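Local coordinates for protein glutathione peroxidase (Schistosoma mansoni, PDB 2WGR) that catalyses the reduction of hydrogen peroxide by glutathione, yielding glutathione disulfide and water, at residues A[41-46]-A[131-136]; A[37-42]-A[77-82]. All coordinates share one frame; numbering follows the deposited sequence. Where two conformers were deposited one is given.

Contact 1: A[41-46]-A[131-136]. With POP (pyrophosphate 2-), chain B.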
ATOM      1  N   CYS A  41     -11.311  -6.122  -2.200  1.00  7.12           N
ATOM      2  CA  CYS A  41     -12.676  -5.582  -2.078  1.00  8.39           C
ATOM      3  C   CYS A  41     -13.643  -6.491  -1.331  1.00  8.85           C
ATOM      4  O   CYS A  41     -14.641  -6.011  -0.797  1.00  8.92           O
ATOM      5  CB  CYS A  41     -13.285  -5.308  -3.459  1.00  8.87           C
ATOM      6  SG  CYS A  41     -12.507  -3.981  -4.369  1.00 11.96           S
ATOM      7  N   LYS A  42     -13.345  -7.780  -1.299  1.00  9.53           N
ATOM      8  CA  LYS A  42     -14.370  -8.767  -0.867  1.00 10.77           C
ATOM      9  C   LYS A  42     -13.988  -9.400   0.450  1.00 11.24           C
ATOM     10  O   LYS A  42     -14.059 -10.620   0.611  1.00 12.18           O
ATOM     11  CB  LYS A  42     -14.587  -9.824  -1.955  1.00 11.55           C
ATOM     12  CG  LYS A  42     -15.193  -9.243  -3.221  1.00 13.63           C
ATOM     13  CD  LYS A  42     -15.519 -10.344  -4.233  1.00 16.95           C
ATOM     14  CE  LYS A  42     -16.682 -11.202  -3.768  1.00 20.64           C
ATOM     15  NZ  LYS A  42     -16.732 -12.461  -4.598  0.80 21.57           N
ATOM     16  N   SER A  43     -13.546  -8.570   1.395  1.00 12.14           N
ATOM     17  CA  SER A  43     -13.167  -9.095   2.708  1.00 12.48           C
ATOM     18  C   SER A  43     -13.891  -8.380   3.839  1.00 12.61           C
ATOM     19  O   SER A  43     -14.333  -7.243   3.680  1.00 11.52           O
ATOM     20  CB  SER A  43     -11.654  -9.059   2.879  1.00 13.51           C
ATOM     21  OG  SER A  43     -11.232  -7.961   3.647  1.00 15.83           O
ATOM     22  N   GLY A  44     -14.041  -9.083   4.961  1.00 12.36           N
ATOM     23  CA  GLY A  44     -14.682  -8.515   6.147  1.00 12.73           C
ATOM     24  C   GLY A  44     -13.899  -7.341   6.726  1.00 11.93           C
ATOM     25  O   GLY A  44     -14.438  -6.553   7.501  1.00 12.35           O
ATOM     26  N   ALA A  45     -12.631  -7.231   6.342  1.00 11.50           N
ATOM     27  CA  ALA A  45     -11.751  -6.117   6.801  1.00 10.52           C
ATOM     28  C   ALA A  45     -11.693  -4.920   5.847  1.00 10.34           C
ATOM     29  O   ALA A  45     -11.108  -3.880   6.155  1.00  9.36           O
ATOM     30  CB  ALA A  45     -10.328  -6.646   7.092  1.00 11.42           C
ATOM     31  N   THR A  46     -12.322  -5.071   4.681  1.00  8.22           N
ATOM     32  CA  THR A  46     -12.304  -4.056   3.640  1.00  8.00           C
ATOM     33  C   THR A  46     -12.846  -2.698   4.114  1.00  8.15           C
ATOM     34  O   THR A  46     -12.205  -1.676   3.914  1.00  8.30           O
ATOM     35  CB  THR A  46     -13.030  -4.567   2.380  1.00  8.06           C
ATOM     36  OG1 THR A  46     -12.328  -5.727   1.885  1.00  6.84           O
ATOM     37  CG2 THR A  46     -13.150  -3.469   1.276  1.00  8.64           C
ATOM     38  N   LYS A 131       1.052 -11.907   5.107  1.00  6.86           N
ATOM     39  CA  LYS A 131       0.186 -12.887   5.807  1.00  7.85           C
ATOM     40  C   LYS A 131      -1.280 -12.928   5.377  1.00  7.88           C
ATOM     41  O   LYS A 131      -1.911 -14.004   5.423  1.00  8.31           O
ATOM     42  CB  LYS A 131       0.273 -12.738   7.336  1.00  7.61           C
ATOM     43  CG  LYS A 131       1.673 -12.912   7.925  1.00  9.65           C
ATOM     44  CD  LYS A 131       2.316 -14.273   7.545  1.00  9.21           C
ATOM     45  CE  LYS A 131       3.622 -14.484   8.346  1.00 13.31           C
ATOM     46  NZ  LYS A 131       4.686 -13.511   7.883  1.00 11.18           N
ATOM     47  N   TRP A 132      -1.835 -11.772   4.982  1.00  7.02           N
ATOM     48  CA  TRP A 132      -3.237 -11.693   4.594  1.00  7.03           C
ATOM     49  C   TRP A 132      -3.462 -10.349   3.868  1.00  7.16           C
ATOM     50  O   TRP A 132      -2.503  -9.601   3.627  1.00  6.22           O
ATOM     51  CB  TRP A 132      -4.181 -11.863   5.823  1.00  7.37           C
ATOM     52  CG  TRP A 132      -5.533 -12.341   5.433  1.00  8.16           C
ATOM     53  CD1 TRP A 132      -6.709 -11.667   5.557  1.00  8.28           C
ATOM     54  CD2 TRP A 132      -5.848 -13.577   4.746  1.00  7.77           C
ATOM     55  NE1 TRP A 132      -7.748 -12.422   5.010  1.00  8.90           N
ATOM     56  CE2 TRP A 132      -7.242 -13.585   4.513  1.00  9.35           C
ATOM     57  CE3 TRP A 132      -5.080 -14.668   4.312  1.00  7.89           C
ATOM     58  CZ2 TRP A 132      -7.884 -14.631   3.849  1.00  9.62           C
ATOM     59  CZ3 TRP A 132      -5.719 -15.724   3.653  1.00  9.75           C
ATOM     60  CH2 TRP A 132      -7.114 -15.689   3.436  1.00  8.56           C
ATOM     61  N   ASN A 133      -4.702 -10.084   3.463  1.00  7.15           N
ATOM     62  CA  ASN A 133      -5.067  -8.762   2.927  1.00  6.41           C
ATOM     63  C   ASN A 133      -4.762  -7.654   3.940  1.00  6.80           C
ATOM     64  O   ASN A 133      -4.857  -7.875   5.156  1.00  6.86           O
ATOM     65  CB  ASN A 133      -6.550  -8.706   2.575  1.00  7.51           C
ATOM     66  CG  ASN A 133      -6.979  -9.827   1.652  1.00  6.97           C
ATOM     67  OD1 ASN A 133      -6.439  -9.998   0.556  1.00  7.95           O
ATOM     68  ND2 ASN A 133      -7.959 -10.631   2.121  1.00  8.61           N
ATOM     69  N   PHE A 134      -4.379  -6.490   3.412  1.00  5.79           N
ATOM     70  CA  PHE A 134      -4.210  -5.257   4.180  1.00  5.71           C
ATOM     71  C   PHE A 134      -3.011  -5.269   5.142  1.00  5.09           C
ATOM     72  O   PHE A 134      -3.065  -4.648   6.197  1.00  5.89           O
ATOM     73  CB  PHE A 134      -5.514  -4.825   4.893  1.00  5.73           C
ATOM     74  CG  PHE A 134      -6.668  -4.582   3.947  1.00  5.39           C
ATOM     75  CD1 PHE A 134      -6.717  -3.422   3.201  1.00  4.15           C
ATOM     76  CD2 PHE A 134      -7.699  -5.528   3.807  1.00  6.99           C
ATOM     77  CE1 PHE A 134      -7.782  -3.165   2.284  1.00  5.49           C
ATOM     78  CE2 PHE A 134      -8.755  -5.304   2.936  1.00  5.76           C
ATOM     79  CZ  PHE A 134      -8.808  -4.124   2.160  1.00  5.19           C
ATOM     80  N   SER A 135      -1.897  -5.884   4.736  1.00  4.67           N
ATOM     81  CA  SER A 135      -0.647  -5.633   5.441  1.00  5.17           C
ATOM     82  C   SER A 135      -0.154  -4.255   5.010  1.00  5.36           C
ATOM     83  O   SER A 135      -0.489  -3.789   3.925  1.00  5.93           O
ATOM     84  CB  SER A 135       0.403  -6.653   5.018  1.00  5.80           C
ATOM     85  OG  SER A 135      -0.105  -7.945   5.326  0.33  4.09           O
ATOM     86  N   LYS A 136       0.651  -3.616   5.853  1.00  5.00           N
ATOM     87  CA  LYS A 136       1.106  -2.237   5.573  1.00  4.88           C
ATOM     88  C   LYS A 136       2.616  -2.142   5.702  1.00  5.03           C
ATOM     89  O   LYS A 136       3.225  -2.706   6.628  1.00  5.18           O
ATOM     90  CB  LYS A 136       0.468  -1.241   6.551  1.00  5.79           C
ATOM     91  CG  LYS A 136      -1.073  -1.092   6.439  1.00  5.92           C
ATOM     92  CD  LYS A 136      -1.844  -2.018   7.447  1.00  7.24           C
ATOM     93  CE  LYS A 136      -3.341  -1.821   7.210  1.00  3.56           C
ATOM     94  NZ  LYS A 136      -4.164  -2.864   7.923  1.00  5.91           N
TER
HETATM   95  P1  POP B1170       3.843  -9.756   9.811  0.50 10.92           P
HETATM   96  O1  POP B1170       4.558 -10.957   9.225  0.50 10.62           O
HETATM   97  O2  POP B1170       3.660 -10.048  11.290  0.50 10.03           O
HETATM   98  O3  POP B1170       4.691  -8.500   9.705  0.50 11.55           O
HETATM   99  O   POP B1170       2.456  -9.626   8.987  0.50 10.04           O
HETATM  100  P2  POP B1170       2.773  -9.166   7.476  0.50 12.12           P
HETATM  101  O4  POP B1170       1.803  -9.685   6.475  0.50  5.14           O
HETATM  102  O5  POP B1170       2.902  -7.635   7.492  0.50  8.86           O
HETATM  103  O6  POP B1170       4.126  -9.765   7.190  0.50 12.69           O
HETATM  104  O   HOH W   1      -9.018  -9.400   4.765  1.00 15.29           O
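A small, largely buried contact brings F134 and N133 against the turn that holds the active-site position, S43, between strand 33-39 and helix 46-60 of this thioredoxin-like fold. S43 is an altered residue here, and its assignment rests on similarity. The phenyl ring of F134 points its CE2 corner at two hydroxyls: S43 OG and T46 OG1 both meet this ring at its edge, S43 OG in the ring plane and 3.7 Å from F134 CE2. The A45 methyl adds a loose apolar contact with F134 CD2. These hydroxyls belong to a capping box at the start of the helix: S43 OG accepts from A45 N, while T46 OG1 accepts from S43 N (3.1 Å, 141°) and bonds A40 O as well, so that two backbone groups fix its rotation. With chi1 at 100°, S43 holds OG off a staggered position, close to A45 N, T46 OG1 and a water. That water, 2.9 Å from S43 OG, accepts from N133 ND2 at 3.1 Å and thus bridges the segments. The N133 amide in turn lies over one face of the W132 ring, toward its rim.

Farther along, the same loop grips pyrophosphate: O4 receives K131 N (2.7 Å, 167°) and S135 OG (2.8 Å), and K131 NZ reaches O1. T125 and R148 contribute further bonds to the anion, and K131 NZ is also tied to the carbonyls of N129 and T127. K136 NZ curls back to F134 O at 2.7 Å, in the carbonyl plane. F134 packs against V37 and V39 of strand 33-39, W132 O bonds N38 ND2 of that strand, and T46 touches Y94 of helix 83-94.

Contact 2: A[37-42]-A[77-82]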
ATOM      1  N   VAL A  37      -0.052  -0.520   0.950  1.00  4.68           N
ATOM      2  CA  VAL A  37      -1.054  -1.447   1.479  1.00  4.06           C
ATOM      3  C   VAL A  37      -1.515  -2.400   0.357  1.00  4.04           C
ATOM      4  O   VAL A  37      -1.878  -1.949  -0.718  1.00  5.02           O
ATOM      5  CB  VAL A  37      -2.288  -0.672   1.984  1.00  4.32           C
ATOM      6  CG1 VAL A  37      -3.260  -1.624   2.700  1.00  4.57           C
ATOM      7  CG2 VAL A  37      -1.874   0.464   2.922  1.00  5.55           C
ATOM      8  N   ASN A  38      -1.486  -3.711   0.612  1.00  4.15           N
ATOM      9  CA  ASN A  38      -2.149  -4.652  -0.317  1.00  4.26           C
ATOM     10  C   ASN A  38      -3.611  -4.750   0.043  1.00  4.44           C
ATOM     11  O   ASN A  38      -3.926  -4.900   1.192  1.00  3.86           O
ATOM     12  CB  ASN A  38      -1.484  -6.039  -0.359  1.00  4.46           C
ATOM     13  CG  ASN A  38      -1.475  -6.750   0.981  1.00  5.47           C
ATOM     14  OD1 ASN A  38      -0.875  -6.266   1.959  1.00  6.23           O
ATOM     15  ND2 ASN A  38      -2.159  -7.912   1.051  1.00  5.25           N
ATOM     16  N   VAL A  39      -4.490  -4.638  -0.956  1.00  4.39           N
ATOM     17  CA  VAL A  39      -5.920  -4.474  -0.684  1.00  5.23           C
ATOM     18  C   VAL A  39      -6.781  -5.558  -1.378  1.00  5.94           C
ATOM     19  O   VAL A  39      -6.316  -6.278  -2.252  1.00  5.86           O
ATOM     20  CB  VAL A  39      -6.437  -3.052  -1.115  1.00  5.82           C
ATOM     21  CG1 VAL A  39      -5.720  -1.929  -0.337  1.00  5.12           C
ATOM     22  CG2 VAL A  39      -6.301  -2.818  -2.613  1.00  5.35           C
ATOM     23  N   ALA A  40      -8.033  -5.632  -0.946  1.00  5.52           N
ATOM     24  CA  ALA A  40      -9.019  -6.562  -1.513  1.00  6.90           C
ATOM     25  C   ALA A  40     -10.389  -5.971  -1.236  1.00  7.51           C
ATOM     26  O   ALA A  40     -10.610  -5.429  -0.138  1.00  8.16           O
ATOM     27  CB  ALA A  40      -8.917  -7.902  -0.855  1.00  6.83           C
ATOM     28  N   CYS A  41     -11.311  -6.122  -2.200  1.00  7.12           N
ATOM     29  CA  CYS A  41     -12.676  -5.582  -2.078  1.00  8.39           C
ATOM     30  C   CYS A  41     -13.643  -6.491  -1.331  1.00  8.85           C
ATOM     31  O   CYS A  41     -14.641  -6.011  -0.797  1.00  8.92           O
ATOM     32  CB  CYS A  41     -13.285  -5.308  -3.459  1.00  8.87           C
ATOM     33  SG  CYS A  41     -12.507  -3.981  -4.369  1.00 11.96           S
ATOM     34  N   LYS A  42     -13.345  -7.780  -1.299  1.00  9.53           N
ATOM     35  CA  LYS A  42     -14.370  -8.767  -0.867  1.00 10.77           C
ATOM     36  C   LYS A  42     -13.988  -9.400   0.450  1.00 11.24           C
ATOM     37  O   LYS A  42     -14.059 -10.620   0.611  1.00 12.18           O
ATOM     38  CB  LYS A  42     -14.587  -9.824  -1.955  1.00 11.55           C
ATOM     39  CG  LYS A  42     -15.193  -9.243  -3.221  1.00 13.63           C
ATOM     40  CD  LYS A  42     -15.519 -10.344  -4.233  1.00 16.95           C
ATOM     41  CE  LYS A  42     -16.682 -11.202  -3.768  1.00 20.64           C
ATOM     42  NZ  LYS A  42     -16.732 -12.461  -4.598  0.80 21.57           N
ATOM     43  N   GLY A  77      -8.948 -15.461  -2.425  1.00  9.21           N
ATOM     44  CA  GLY A  77      -9.574 -14.995  -3.680  1.00  9.67           C
ATOM     45  C   GLY A  77     -10.505 -13.810  -3.458  1.00  9.58           C
ATOM     46  O   GLY A  77     -11.589 -13.710  -4.074  1.00 10.17           O
ATOM     47  N   GLN A  78     -10.050 -12.868  -2.635  1.00  8.22           N
ATOM     48  CA  GLN A  78     -10.935 -11.758  -2.205  1.00  7.85           C
ATOM     49  C   GLN A  78     -10.734 -10.467  -2.998  1.00  7.49           C
ATOM     50  O   GLN A  78     -11.323  -9.429  -2.686  1.00  8.11           O
ATOM     51  CB  GLN A  78     -10.778 -11.551  -0.702  1.00  7.88           C
ATOM     52  CG  GLN A  78     -11.442 -12.737   0.044  1.00  9.28           C
ATOM     53  CD  GLN A  78     -11.199 -12.751   1.535  1.00 12.90           C
ATOM     54  OE1 GLN A  78     -10.478 -11.929   2.082  1.00 12.00           O
ATOM     55  NE2 GLN A  78     -11.801 -13.735   2.201  1.00 14.90           N
ATOM     56  N   GLU A  79      -9.913 -10.544  -4.055  1.00  7.00           N
ATOM     57  CA  GLU A  79      -9.829  -9.459  -5.039  1.00  7.30           C
ATOM     58  C   GLU A  79      -9.991 -10.015  -6.472  1.00  6.49           C
ATOM     59  O   GLU A  79      -9.089  -9.897  -7.300  1.00  6.36           O
ATOM     60  CB  GLU A  79      -8.502  -8.688  -4.870  1.00  7.64           C
ATOM     61  CG  GLU A  79      -8.461  -7.384  -5.692  1.00  7.66           C
ATOM     62  CD  GLU A  79      -9.276  -6.268  -5.047  1.00  9.30           C
ATOM     63  OE1 GLU A  79      -8.693  -5.238  -4.671  1.00 11.48           O
ATOM     64  OE2 GLU A  79     -10.501  -6.438  -4.871  1.00  8.45           O
ATOM     65  N   PRO A  80     -11.128 -10.680  -6.760  1.00  7.46           N
ATOM     66  CA  PRO A  80     -11.270 -11.329  -8.087  1.00  7.50           C
ATOM     67  C   PRO A  80     -11.489 -10.402  -9.283  1.00  7.66           C
ATOM     68  O   PRO A  80     -11.133 -10.783 -10.394  1.00  8.41           O
ATOM     69  CB  PRO A  80     -12.505 -12.234  -7.901  1.00  7.87           C
ATOM     70  CG  PRO A  80     -13.320 -11.508  -6.880  1.00  7.73           C
ATOM     71  CD  PRO A  80     -12.305 -10.906  -5.909  1.00  7.30           C
ATOM     72  N   TRP A  81     -12.046  -9.211  -9.056  1.00  8.20           N
ATOM     73  CA  TRP A  81     -12.489  -8.342 -10.144  1.00  9.33           C
ATOM     74  C   TRP A  81     -11.364  -7.744 -10.975  1.00  9.18           C
ATOM     75  O   TRP A  81     -10.210  -7.663 -10.527  1.00  9.30           O
ATOM     76  CB  TRP A  81     -13.345  -7.204  -9.613  1.00  9.04           C
ATOM     77  CG  TRP A  81     -14.526  -7.669  -8.814  1.00  9.35           C
ATOM     78  CD1 TRP A  81     -15.280  -8.821  -9.008  1.00 11.22           C
ATOM     79  CD2 TRP A  81     -15.136  -6.963  -7.749  1.00 10.36           C
ATOM     80  NE1 TRP A  81     -16.292  -8.883  -8.065  1.00 11.88           N
ATOM     81  CE2 TRP A  81     -16.233  -7.753  -7.287  1.00 11.17           C
ATOM     82  CE3 TRP A  81     -14.850  -5.748  -7.102  1.00 10.72           C
ATOM     83  CZ2 TRP A  81     -17.041  -7.353  -6.216  1.00 12.75           C
ATOM     84  CZ3 TRP A  81     -15.655  -5.363  -6.035  1.00 11.86           C
ATOM     85  CH2 TRP A  81     -16.738  -6.153  -5.611  1.00 11.93           C
ATOM     86  N   ALA A  82     -11.727  -7.311 -12.180  1.00  9.96           N
ATOM     87  CA  ALA A  82     -10.823  -6.529 -13.016  1.00  9.56           C
ATOM     88  C   ALA A  82     -10.672  -5.102 -12.459  1.00  8.43           C
ATOM     89  O   ALA A  82     -11.518  -4.596 -11.690  1.00  8.13           O
ATOM     90  CB  ALA A  82     -11.350  -6.482 -14.455  1.00  9.95           C
TER
HETATM   91  O   HOH W   2     -14.329 -13.560  -3.008  1.00 24.28           O
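The loop leaving strand 33-39 of the central sheet toward the active site is fastened here to the loop that leads into helix 83-94, the chain directions of the touching parts standing at 90°. Two backbone donors in succession are engaged. C41 N donates a hydrogen bond to E79 OE2 at 2.8 Å (145°), meeting the oxygen from well above the carboxylate plane, and K42 N donates to Q78 O at 3.0 Å. The carboxylate of E79 gets there because its chain leaves with CG anti to the backbone N (chi1 -169°) and then bends at chi2, which lays OE1 against A40 CA at 3.4 Å and beside the V39 side chain. The E79 side chain is buried, and C41 N supplies a hydrogen bond to its carboxylate. The A40 methyl rests on the Q78 carbonyl.

Farther out, W81 receives two neighbours. C41 CB approaches CZ3 of its ring at 3.5 Å, and the sulfur stands obliquely, SG lying 4.9 Å from the centroid of the six-membered ring. The K42 chain, bent at chi3, crosses W81 at about a right angle, K42 CD coming close to W81 CZ2 and 3.6 Å from P80 CG. At the end of this chain, K42 NZ donates to a water, which in turn donates to G77 O. K103 NZ bonds the carbonyls of E79 and W81. Behind the contact, C41, E79 and W81 all reach I86 of helix 83-94, W81 also meets the ring of F89, and V39 touches A69 of strand 65-71.

Contacts 1 and 2 share C41 and K42, their centres lie 8 Å apart, and the two meet at the turn of S43. The backbone joins them as well: F134 N lies 2.8 Å from N38 O, a probable hydrogen bond. Q78 of contact 2 comes with its side chain within about 3 Å of that of S43, and its OE1 is 2.8 Å from N133 ND2. The gathering of positions 43, 78, 132 and 133 is consistent with the selenocysteine-Gln-Trp-Asn tetrad of glutathione peroxidases. Pyrophosphate, bound in part by K131 and S135, lies away from the active-site position: S43 OG is 13.4 Å from its O4.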